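Local atomic coordinates of carboxylic ester hydrolase (Aspergillus niger, PDB entry 7K4O), a protein that hydrolyses ester bonds as a secreted fungal serine esterase of the tannase family, probably releasing gallic acid from tannins. Residues S47-P51 with F477-N481; Y50-N56 with P108-Y113; D204-I208 with N481-M485; T468-N474 with V502-N507. One frame throughout, in Å; residues are numbered along the deposited sequence.

Interaction 1: residues S47-P51 with F477-N481. With MAN (alpha-D-mannopyranose), chain B; NAG (2-acetamido-2-deoxy-beta-D-glucopyranose), chain C.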
# COMPACT_ATOMS: atom_id res chain seq x y z
N SER A 47 -8.63 12.07 -8.31
CA SER A 47 -7.87 10.87 -7.89
C SER A 47 -8.86 9.78 -7.66
O SER A 47 -10.02 10.07 -7.40
CB SER A 47 -7.05 11.17 -6.60
OG SER A 47 -6.45 10.00 -6.11
N GLU A 48 -8.43 8.53 -7.65
CA GLU A 48 -9.30 7.46 -7.15
C GLU A 48 -9.40 7.49 -5.62
O GLU A 48 -10.23 6.77 -5.09
CB GLU A 48 -8.79 6.11 -7.65
CG GLU A 48 -8.76 6.07 -9.19
CD GLU A 48 -8.77 4.68 -9.80
OE1 GLU A 48 -8.11 3.78 -9.23
OE2 GLU A 48 -9.51 4.47 -10.78
N PHE A 49 -8.55 8.28 -4.95
CA PHE A 49 -8.48 8.29 -3.46
C PHE A 49 -9.27 9.45 -2.82
O PHE A 49 -9.36 9.46 -1.59
CB PHE A 49 -7.03 8.38 -3.00
CG PHE A 49 -6.25 7.16 -3.42
CD1 PHE A 49 -6.53 5.94 -2.85
CD2 PHE A 49 -5.22 7.26 -4.34
CE1 PHE A 49 -5.81 4.80 -3.21
CE2 PHE A 49 -4.52 6.12 -4.72
CZ PHE A 49 -4.84 4.91 -4.17
N TYR A 50 -9.73 10.41 -3.61
CA TYR A 50 -10.53 11.54 -3.08
C TYR A 50 -11.51 12.02 -4.15
O TYR A 50 -11.26 11.90 -5.34
CB TYR A 50 -9.64 12.65 -2.53
CG TYR A 50 -8.49 13.09 -3.39
CD1 TYR A 50 -8.65 13.93 -4.48
CD2 TYR A 50 -7.20 12.64 -3.12
CE1 TYR A 50 -7.57 14.31 -5.26
CE2 TYR A 50 -6.12 13.08 -3.85
CZ TYR A 50 -6.29 13.90 -4.95
OH TYR A 50 -5.23 14.30 -5.74
N PRO A 51 -12.63 12.59 -3.72
CA PRO A 51 -13.58 13.18 -4.67
C PRO A 51 -12.95 14.35 -5.42
O PRO A 51 -12.01 15.05 -4.94
CB PRO A 51 -14.73 13.67 -3.79
CG PRO A 51 -14.57 12.95 -2.48
CD PRO A 51 -13.08 12.65 -2.33
N PHE A 477 -14.57 1.24 -5.44
CA PHE A 477 -13.25 1.68 -4.92
C PHE A 477 -13.52 2.67 -3.82
O PHE A 477 -14.41 3.51 -3.98
CB PHE A 477 -12.40 2.29 -6.02
CG PHE A 477 -10.94 2.34 -5.66
CD1 PHE A 477 -10.14 1.21 -5.77
CD2 PHE A 477 -10.40 3.51 -5.17
CE1 PHE A 477 -8.81 1.26 -5.36
CE2 PHE A 477 -9.08 3.56 -4.77
CZ PHE A 477 -8.29 2.44 -4.86
N PRO A 478 -12.78 2.62 -2.69
CA PRO A 478 -13.04 3.55 -1.58
C PRO A 478 -12.40 4.90 -1.88
O PRO A 478 -11.22 5.13 -1.64
CB PRO A 478 -12.47 2.82 -0.37
CG PRO A 478 -11.28 2.04 -0.97
CD PRO A 478 -11.75 1.62 -2.36
N GLN A 479 -13.18 5.82 -2.43
CA GLN A 479 -12.71 7.14 -2.87
C GLN A 479 -12.91 8.19 -1.77
O GLN A 479 -12.45 9.31 -1.93
CB GLN A 479 -13.46 7.53 -4.15
CG GLN A 479 -12.96 8.83 -4.79
CD GLN A 479 -13.70 9.12 -6.10
OE1 GLN A 479 -14.94 9.06 -6.13
NE2 GLN A 479 -12.97 9.53 -7.13
N THR A 480 -13.53 7.84 -0.67
CA THR A 480 -13.98 8.84 0.33
C THR A 480 -13.38 8.52 1.71
O THR A 480 -14.01 8.75 2.74
CB THR A 480 -15.52 8.91 0.30
OG1 THR A 480 -16.08 7.62 0.54
CG2 THR A 480 -16.01 9.56 -0.99
N ASN A 481 -12.16 7.96 1.76
CA ASN A 481 -11.63 7.52 3.06
C ASN A 481 -11.34 8.69 3.99
O ASN A 481 -11.45 8.48 5.21
CB ASN A 481 -10.42 6.63 2.90
CG ASN A 481 -10.77 5.28 2.32
OD1 ASN A 481 -11.93 4.84 2.39
ND2 ASN A 481 -9.76 4.57 1.84
C1 MAN B . -19.17 13.27 -7.87
C2 MAN B . -17.71 13.46 -7.38
C3 MAN B . -16.91 12.26 -7.88
C4 MAN B . -17.44 10.94 -7.31
C5 MAN B . -18.95 10.85 -7.59
C6 MAN B . -19.67 9.80 -6.81
O2 MAN B . -17.66 13.49 -5.94
O3 MAN B . -15.57 12.58 -7.53
O4 MAN B . -16.77 9.85 -7.95
O5 MAN B . -19.66 12.07 -7.27
O6 MAN B . -21.12 9.67 -7.27
C1 NAG C . -19.98 7.82 0.01
C2 NAG C . -19.93 9.27 0.40
C3 NAG C . -21.02 10.03 -0.36
C4 NAG C . -20.86 9.81 -1.86
C5 NAG C . -20.87 8.31 -2.11
C6 NAG C . -20.66 7.94 -3.58
C7 NAG C . -19.14 9.84 2.59
C8 NAG C . -19.25 9.97 4.04
N2 NAG C . -20.13 9.37 1.81
O3 NAG C . -20.88 11.44 -0.08
O4 NAG C . -22.02 10.43 -2.48
O5 NAG C . -19.80 7.72 -1.37
O6 NAG C . -20.62 6.55 -3.74
O7 NAG C . -18.11 10.23 2.15
O HOH W 1 -10.01 7.13 -0.31
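A water gripped by three backbone groups joins the two segments: it donates to Phe49 O at 2.7 Å and to Pro478 O, and accepts from Asn481 N. Beside it Gln479 NE2 donates to Ser47 O over 3.0 Å, in the plane of that carbonyl and almost in the plane of its own amide, while O4 of the glycan mannose donates to Gln479 OE1 at 2.7 Å. These two bonds grip the two ends of the amide and together fix its rotation. The glutamine can span this distance because CG lies anti to its backbone N (chi1 -174°) and the chain stays extended beyond it. Ser47 in turn closes an ST turn, its OG accepting from Phe49 N. Two CA-H...O contacts add to the crossing: Gln479 CA meets Glu48 O at 3.3 Å, and Tyr50 CA meets Gln479 O. Glu48 O, which has no hydrogen-bond partner in the model, sits at the edge of the Phe477 ring near its plane, as does Phe49 CE1. The two rings form an offset edge-to-face pair, the edge of Phe477 toward the face of Phe49, planes at 63°. The site is a seam of the α/β-hydrolase-like fold flanked by an attached glycan, where the start of strand 50-66 meets the loop leading into helix 481-491.

Interaction 2: residues Y50-N56 with P108-Y113. With MAN (alpha-D-mannopyranose), chain B.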
# COMPACT_ATOMS: atom_id res chain seq x y z
N TYR A 50 -9.73 10.41 -3.61
CA TYR A 50 -10.53 11.54 -3.08
C TYR A 50 -11.51 12.02 -4.15
O TYR A 50 -11.26 11.90 -5.34
CB TYR A 50 -9.64 12.65 -2.53
CG TYR A 50 -8.49 13.09 -3.39
CD1 TYR A 50 -8.65 13.93 -4.48
CD2 TYR A 50 -7.20 12.64 -3.12
CE1 TYR A 50 -7.57 14.31 -5.26
CE2 TYR A 50 -6.12 13.08 -3.85
CZ TYR A 50 -6.29 13.90 -4.95
OH TYR A 50 -5.23 14.30 -5.74
N PRO A 51 -12.63 12.59 -3.72
CA PRO A 51 -13.58 13.18 -4.67
C PRO A 51 -12.95 14.35 -5.42
O PRO A 51 -12.01 15.05 -4.94
CB PRO A 51 -14.73 13.67 -3.79
CG PRO A 51 -14.57 12.95 -2.48
CD PRO A 51 -13.08 12.65 -2.33
N SER A 52 -13.48 14.60 -6.63
CA SER A 52 -13.02 15.73 -7.45
C SER A 52 -13.32 17.04 -6.76
O SER A 52 -14.37 17.19 -6.10
CB SER A 52 -13.59 15.65 -8.85
OG SER A 52 -13.09 14.44 -9.44
N ALA A 53 -12.42 17.99 -6.88
CA ALA A 53 -12.59 19.30 -6.24
C ALA A 53 -11.80 20.36 -6.98
O ALA A 53 -10.90 20.04 -7.73
CB ALA A 53 -12.18 19.27 -4.78
N THR A 54 -12.06 21.59 -6.62
CA THR A 54 -11.23 22.75 -6.99
C THR A 54 -10.71 23.39 -5.71
O THR A 54 -11.52 23.68 -4.81
CB THR A 54 -12.02 23.76 -7.84
OG1 THR A 54 -12.51 23.06 -8.98
CG2 THR A 54 -11.15 24.88 -8.33
N ILE A 55 -9.39 23.54 -5.59
CA ILE A 55 -8.77 23.97 -4.30
C ILE A 55 -7.92 25.20 -4.47
O ILE A 55 -7.37 25.47 -5.56
CB ILE A 55 -7.98 22.82 -3.63
CG1 ILE A 55 -6.87 22.32 -4.53
CG2 ILE A 55 -8.94 21.72 -3.27
CD1 ILE A 55 -5.99 21.26 -3.88
N ASN A 56 -7.78 25.95 -3.37
CA ASN A 56 -6.84 27.08 -3.25
C ASN A 56 -5.91 26.76 -2.07
O ASN A 56 -6.43 26.24 -1.05
CB ASN A 56 -7.57 28.39 -2.90
CG ASN A 56 -8.69 28.66 -3.88
OD1 ASN A 56 -8.47 28.72 -5.07
ND2 ASN A 56 -9.90 28.82 -3.39
N PRO A 108 -3.59 17.12 -2.45
CA PRO A 108 -4.92 17.73 -2.61
C PRO A 108 -5.97 17.11 -1.69
O PRO A 108 -6.92 17.76 -1.31
CB PRO A 108 -5.29 17.41 -4.07
CG PRO A 108 -3.91 17.32 -4.78
CD PRO A 108 -3.02 16.65 -3.74
N GLY A 109 -5.81 15.81 -1.38
CA GLY A 109 -6.78 15.06 -0.59
C GLY A 109 -6.84 15.57 0.84
O GLY A 109 -7.78 15.17 1.55
N GLY A 110 -5.86 16.30 1.31
CA GLY A 110 -5.94 16.97 2.61
C GLY A 110 -6.52 18.36 2.50
O GLY A 110 -7.42 18.72 3.27
N VAL A 111 -6.00 19.13 1.58
CA VAL A 111 -6.39 20.57 1.45
C VAL A 111 -7.90 20.65 1.23
O VAL A 111 -8.55 21.53 1.83
CB VAL A 111 -5.63 21.23 0.31
CG1 VAL A 111 -6.19 22.61 -0.00
CG2 VAL A 111 -4.15 21.30 0.62
N MET A 112 -8.48 19.72 0.49
CA MET A 112 -9.93 19.82 0.19
C MET A 112 -10.77 19.52 1.45
O MET A 112 -11.97 19.86 1.43
CB MET A 112 -10.35 18.94 -0.97
CG MET A 112 -10.30 17.48 -0.66
SD MET A 112 -10.91 16.42 -2.00
CE MET A 112 -9.79 16.83 -3.33
N TYR A 113 -10.20 18.93 2.50
CA TYR A 113 -10.88 18.73 3.81
C TYR A 113 -10.33 19.71 4.86
O TYR A 113 -10.48 19.47 6.06
CB TYR A 113 -10.77 17.27 4.23
CG TYR A 113 -11.60 16.37 3.38
CD1 TYR A 113 -12.99 16.32 3.48
CD2 TYR A 113 -11.03 15.65 2.35
CE1 TYR A 113 -13.74 15.54 2.62
CE2 TYR A 113 -11.79 14.91 1.46
CZ TYR A 113 -13.16 14.84 1.59
OH TYR A 113 -13.94 14.08 0.74
C1 MAN B . -19.17 13.27 -7.87
C2 MAN B . -17.71 13.46 -7.38
C3 MAN B . -16.91 12.26 -7.88
C4 MAN B . -17.44 10.94 -7.31
C5 MAN B . -18.95 10.85 -7.59
C6 MAN B . -19.67 9.80 -6.81
O2 MAN B . -17.66 13.49 -5.94
O3 MAN B . -15.57 12.58 -7.53
O4 MAN B . -16.77 9.85 -7.95
O5 MAN B . -19.66 12.07 -7.27
O6 MAN B . -21.12 9.67 -7.27
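Tyr50 and Met112 meet through their first torsions: each places CG between its backbone N and carbonyl carbon (chi1 48° and 70°), and Met112 then bends at chi3 to bring its methyl against the tyrosine. The result is a Met-aromatic contact between strand 50-66, next to the outermost strand 28-47 of the central mixed sheet, and segment 108-113, which holds the short helix 108-111. Met112 SD lies 5.1 Å from the Tyr50 ring centroid, oblique to the ring, while Met112 CE touches Tyr50 CD1 at 3.3 Å. The same methyl also touches Pro51 O and Ala53 CB, serving three residues of the strand. Over a face of the Tyr50 ring, Gly109 CA makes a CH-pi contact, 4.0 Å from the centroid. Pro108 CB and CG border the phenol end of the ring, whose OH is hydrogen-bonded to Gln105 O. Further along the strand Ile55 spreads its branches over this segment: CD1 packs on Pro108 CA and CB, CG2 on Met112 CB at 3.9 Å, and CB faces Val111 CG1. Trp79 of strand 74-81 backs Pro108 and Val111. At the other end Ser52 N donates to mannose O3, and Pro51 crosses Tyr113 at about a right angle. There Tyr113 OH lies 3.5 Å from both Pro51 CG and Pro51 CD.

Interaction 3: residues D204-I208 with N481-M485. With FWN (2-[2-(2-ethoxyethoxy)ethoxy]ethanol), chain S.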
# COMPACT_ATOMS: atom_id res chain seq x y z
N ASP A 204 -4.15 10.80 14.89
CA ASP A 204 -5.46 10.35 15.40
C ASP A 204 -6.05 9.28 14.50
O ASP A 204 -6.84 8.43 15.00
CB ASP A 204 -6.42 11.54 15.51
CG ASP A 204 -5.86 12.58 16.49
OD1 ASP A 204 -5.70 12.23 17.70
OD2 ASP A 204 -5.42 13.68 16.07
N GLY A 205 -5.76 9.30 13.20
CA GLY A 205 -6.34 8.32 12.27
C GLY A 205 -5.37 8.06 11.14
O GLY A 205 -4.77 9.00 10.62
N ALA A 206 -5.20 6.79 10.76
CA ALA A 206 -4.34 6.43 9.61
C ALA A 206 -5.19 5.68 8.59
O ALA A 206 -5.92 4.75 8.96
CB ALA A 206 -3.19 5.57 10.07
N ILE A 207 -5.12 6.09 7.35
CA ILE A 207 -5.77 5.49 6.16
C ILE A 207 -4.70 4.81 5.32
O ILE A 207 -3.79 5.47 4.81
CB ILE A 207 -6.52 6.54 5.33
CG1 ILE A 207 -7.59 7.27 6.14
CG2 ILE A 207 -7.09 5.91 4.09
CD1 ILE A 207 -7.93 8.60 5.54
N ILE A 208 -4.77 3.49 5.25
CA ILE A 208 -3.68 2.63 4.71
C ILE A 208 -4.22 1.67 3.66
O ILE A 208 -5.05 0.83 4.02
CB ILE A 208 -2.96 1.89 5.84
CG1 ILE A 208 -2.24 2.90 6.72
CG2 ILE A 208 -1.99 0.86 5.23
CD1 ILE A 208 -1.79 2.37 8.04
N ASN A 481 -12.16 7.96 1.76
CA ASN A 481 -11.63 7.52 3.06
C ASN A 481 -11.34 8.69 3.99
O ASN A 481 -11.45 8.48 5.21
CB ASN A 481 -10.42 6.63 2.90
CG ASN A 481 -10.77 5.28 2.32
OD1 ASN A 481 -11.93 4.84 2.39
ND2 ASN A 481 -9.76 4.57 1.84
N MET A 482 -10.93 9.84 3.50
CA MET A 482 -10.62 10.98 4.40
C MET A 482 -11.91 11.46 5.07
O MET A 482 -11.96 11.62 6.32
CB MET A 482 -9.95 12.11 3.64
CG MET A 482 -9.48 13.21 4.53
SD MET A 482 -8.16 12.66 5.71
CE MET A 482 -7.76 14.32 6.30
N ALA A 483 -12.99 11.56 4.30
CA ALA A 483 -14.29 11.97 4.89
C ALA A 483 -14.74 10.92 5.92
O ALA A 483 -15.25 11.31 7.00
CB ALA A 483 -15.35 12.19 3.81
N VAL A 484 -14.59 9.63 5.62
CA VAL A 484 -15.04 8.56 6.54
C VAL A 484 -14.22 8.62 7.83
O VAL A 484 -14.78 8.45 8.95
CB VAL A 484 -15.02 7.19 5.84
CG1 VAL A 484 -15.19 6.03 6.82
CG2 VAL A 484 -16.07 7.16 4.74
N MET A 485 -12.89 8.77 7.68
CA MET A 485 -11.98 8.83 8.86
C MET A 485 -12.30 10.06 9.70
O MET A 485 -12.36 9.94 10.93
CB MET A 485 -10.52 8.81 8.40
CG MET A 485 -9.57 8.79 9.56
SD MET A 485 -9.75 7.45 10.73
CE MET A 485 -8.77 6.19 9.90
O4 FWN S . -15.95 17.30 6.57
C5 FWN S . -15.91 15.98 6.17
C6 FWN S . -16.45 14.99 7.14
O7 FWN S . -17.24 13.95 6.74
C8 FWN S . -18.59 14.15 6.63
C9 FWN S . -19.33 13.27 5.69
O10 FWN S . -19.53 13.73 4.39
C11 FWN S . -20.69 13.39 3.73
C12 FWN S . -20.79 13.78 2.30
O13 FWN S . -20.59 15.12 2.03
C14 FWN S . -20.43 15.50 0.72
C1 FWN S . -19.98 16.89 0.38
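A buried, largely apolar helix-on-sheet contact joins strand 205-209, an inner strand of the central sheet, to the first turn of helix 481-491, with Ile207 and Met485 as its chief members. The short segments run nearly antiparallel, at 151°, and their axes approach to 9.3 Å, as in the layered packing of an α/β-hydrolase-like fold. Ile207 points from the strand into the helix and divides its branches. CG2 rests on Asn481 CB at 3.6 Å and also touches ND2, whereas CD1 reaches the helix backbone at Asn481 O, 3.5 Å away, and lies 4.1 Å from Met482 SD. Asn481 O is already bonded within the helix, accepting from Met485 N. Met485 and Ile207 lie alongside each other, running in opposite senses. The methionine CG is anti to the backbone N (chi1 -177°), and bends at chi2 and chi3 curl the thioether onto the strand. Met485 SD thereby lies against Gly205 CA at 3.8 Å, and Met485 CE comes to 3.3 Å from Ala206 O. The glycine, having no side chain, lets the sulfur settle close to the strand backbone. Tyr181 of strand 179-185 and Ile412 of strand 410-416 flank Met485, extending the same layer on neighbouring strands. No hydrogen bond crosses between strand and helix here, so the fit rests on shape and dispersion, with Met485 curled against the glycine.

Interaction 4: residues T468-N474 with V502-N507. With NAG (2-acetamido-2-deoxy-beta-D-glucopyranose), chain G.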
# COMPACT_ATOMS: atom_id res chain seq x y z
N THR A 468 -8.43 0.91 -9.40
CA THR A 468 -9.46 0.11 -10.09
C THR A 468 -8.76 -0.81 -11.10
O THR A 468 -7.58 -0.57 -11.49
CB THR A 468 -10.51 1.02 -10.75
OG1 THR A 468 -9.81 1.95 -11.57
CG2 THR A 468 -11.31 1.76 -9.71
N ASN A 469 -9.54 -1.77 -11.56
CA ASN A 469 -9.07 -2.86 -12.45
C ASN A 469 -9.89 -2.77 -13.76
O ASN A 469 -11.08 -2.99 -13.68
CB ASN A 469 -9.26 -4.17 -11.73
CG ASN A 469 -8.71 -5.36 -12.50
OD1 ASN A 469 -8.33 -5.23 -13.68
ND2 ASN A 469 -8.76 -6.50 -11.83
N ASP A 470 -9.22 -2.54 -14.88
CA ASP A 470 -9.88 -2.41 -16.21
C ASP A 470 -10.53 -3.73 -16.61
O ASP A 470 -11.43 -3.66 -17.45
CB ASP A 470 -8.89 -1.97 -17.27
CG ASP A 470 -8.49 -0.51 -17.11
OD1 ASP A 470 -9.16 0.21 -16.28
OD2 ASP A 470 -7.50 -0.14 -17.76
N ALA A 471 -10.10 -4.86 -16.05
CA ALA A 471 -10.71 -6.18 -16.28
C ALA A 471 -12.04 -6.30 -15.54
O ALA A 471 -12.89 -7.10 -15.98
CB ALA A 471 -9.75 -7.28 -15.92
N MET A 472 -12.23 -5.59 -14.41
CA MET A 472 -13.45 -5.68 -13.58
C MET A 472 -13.92 -4.25 -13.30
O MET A 472 -13.98 -3.79 -12.15
CB MET A 472 -13.26 -6.52 -12.32
CG MET A 472 -13.04 -8.00 -12.62
SD MET A 472 -12.92 -9.10 -11.24
CE MET A 472 -11.14 -8.98 -10.96
N PRO A 473 -14.30 -3.51 -14.37
CA PRO A 473 -14.65 -2.09 -14.25
C PRO A 473 -15.95 -1.80 -13.49
O PRO A 473 -16.14 -0.65 -13.13
CB PRO A 473 -14.76 -1.63 -15.72
CG PRO A 473 -15.18 -2.88 -16.47
CD PRO A 473 -14.45 -4.00 -15.76
N ASN A 474 -16.77 -2.80 -13.20
CA ASN A 474 -17.98 -2.60 -12.36
C ASN A 474 -17.62 -2.62 -10.87
O ASN A 474 -18.52 -2.46 -10.02
CB ASN A 474 -19.04 -3.66 -12.66
CG ASN A 474 -19.62 -3.48 -14.05
OD1 ASN A 474 -19.63 -2.39 -14.62
ND2 ASN A 474 -20.12 -4.57 -14.61
N VAL A 502 -18.25 3.23 -7.59
CA VAL A 502 -17.85 2.67 -8.90
C VAL A 502 -17.32 3.82 -9.72
O VAL A 502 -18.05 4.81 -9.92
CB VAL A 502 -19.04 1.94 -9.56
CG1 VAL A 502 -18.62 1.42 -10.93
CG2 VAL A 502 -19.56 0.85 -8.66
N LEU A 503 -16.07 3.76 -10.15
CA LEU A 503 -15.38 4.91 -10.76
C LEU A 503 -15.31 4.81 -12.29
O LEU A 503 -14.81 5.78 -12.90
CB LEU A 503 -13.95 5.03 -10.19
CG LEU A 503 -13.87 5.22 -8.67
CD1 LEU A 503 -12.42 5.42 -8.20
CD2 LEU A 503 -14.74 6.40 -8.25
N GLN A 504 -15.72 3.68 -12.86
CA GLN A 504 -15.47 3.34 -14.29
C GLN A 504 -16.76 2.72 -14.84
O GLN A 504 -17.56 2.20 -14.06
CB GLN A 504 -14.39 2.26 -14.41
CG GLN A 504 -12.98 2.72 -14.71
CD GLN A 504 -12.09 1.56 -15.12
OE1 GLN A 504 -11.61 0.79 -14.29
NE2 GLN A 504 -11.86 1.41 -16.42
N GLY A 505 -16.90 2.70 -16.17
CA GLY A 505 -17.90 1.85 -16.84
C GLY A 505 -19.31 2.39 -16.76
O GLY A 505 -19.51 3.58 -16.42
N GLU A 506 -20.30 1.55 -17.08
CA GLU A 506 -21.69 2.04 -17.27
C GLU A 506 -22.29 2.39 -15.90
O GLU A 506 -23.25 3.15 -15.88
CB GLU A 506 -22.53 1.04 -18.06
CG GLU A 506 -22.75 -0.30 -17.38
CD GLU A 506 -23.43 -1.34 -18.25
OE1 GLU A 506 -24.29 -0.96 -19.09
OE2 GLU A 506 -23.10 -2.55 -18.10
N ASN A 507 -21.75 1.87 -14.79
CA ASN A 507 -22.30 2.19 -13.45
C ASN A 507 -21.46 3.26 -12.74
O ASN A 507 -21.62 3.42 -11.53
CB ASN A 507 -22.47 0.93 -12.61
CG ASN A 507 -23.41 -0.07 -13.25
OD1 ASN A 507 -24.43 0.32 -13.78
ND2 ASN A 507 -23.10 -1.34 -13.17
C1 NAG G . -10.37 -6.58 -23.92
C2 NAG G . -9.89 -5.14 -23.92
C3 NAG G . -10.49 -4.29 -25.02
C4 NAG G . -10.40 -5.01 -26.37
C5 NAG G . -11.05 -6.39 -26.26
C6 NAG G . -10.89 -7.21 -27.53
C7 NAG G . -9.25 -4.24 -21.76
C8 NAG G . -9.76 -3.72 -20.47
N2 NAG G . -10.20 -4.59 -22.62
O3 NAG G . -9.71 -3.08 -25.02
O4 NAG G . -11.02 -4.20 -27.38
O5 NAG G . -10.45 -7.17 -25.21
O6 NAG G . -9.53 -7.63 -27.60
O7 NAG G . -8.06 -4.33 -21.97
O HOH W 2 -19.63 0.11 -14.11
O HOH W 3 -21.18 -1.73 -10.71
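Gln504, Asn474 and Pro473 account for most of the surface covered between these two loops. Gln504 extends from CG across the 468-474 loop and ends beside Asp470, its amide plane turned 67° from the carboxylate. Gln504 NE2 gives Asp470 OD1 a weak hydrogen bond, 3.0 Å long but bent to 130°. Gln504 OE1 also comes to 3.2 Å from Asp470 OD1; these are two acceptors, not a bond, and their approach is probably unfavourable. Nearer its root, Gln504 CB packs on Pro473 CB at 4.1 Å. Asp470 itself is held in a type I turn from Asn469 to Met472, within which Asn469 OD1 accepts from Ala471 N in an Asx turn.

Asn474 joins the other loop through water. Its OD1 receives a water bond of 2.6 Å; the same water donates to Gln504 O and accepts from Asn507 N, tying three groups together. A second water donates to Asn474 O and accepts from Asn507 ND2 at 3.1 Å. With CG anti to its carbonyl carbon (chi1 -69°), Asn474 presents OD1 to the first water while ND2 donates to Asp260 O, linking the loop to a residue of the calcium site. Val502 CG2 lies 3.7 Å from Asn474 O, and Leu503 CD1 touches Thr468 CG2. The only direct bond being weak, the polar link between the loops is mainly water-mediated, as suits a surface contact.

How the interactions relate
Interaction 3 is the fully buried member, a largely apolar contact between the central sheet and helix 481-491 without a cross-segment hydrogen bond. Interactions 1 and 2 are partly buried and both use the start of strand 50-66, sharing Tyr50 and Pro51 and touching the same mannose; one relies on a glutamine amide and a water, the other on methionine, proline and aromatic carbon. Interaction 1 leads through Asn481 into interaction 3, and Tyr113 of interaction 2 packs on Met482 of interaction 3. Interaction 4 lies at the surface and has two bridging waters where interaction 1 has one. Its Thr468 probably hydrogen-bonds Glu48 of interaction 1, while Leu503 packs on Glu48, Phe477 and Gln479.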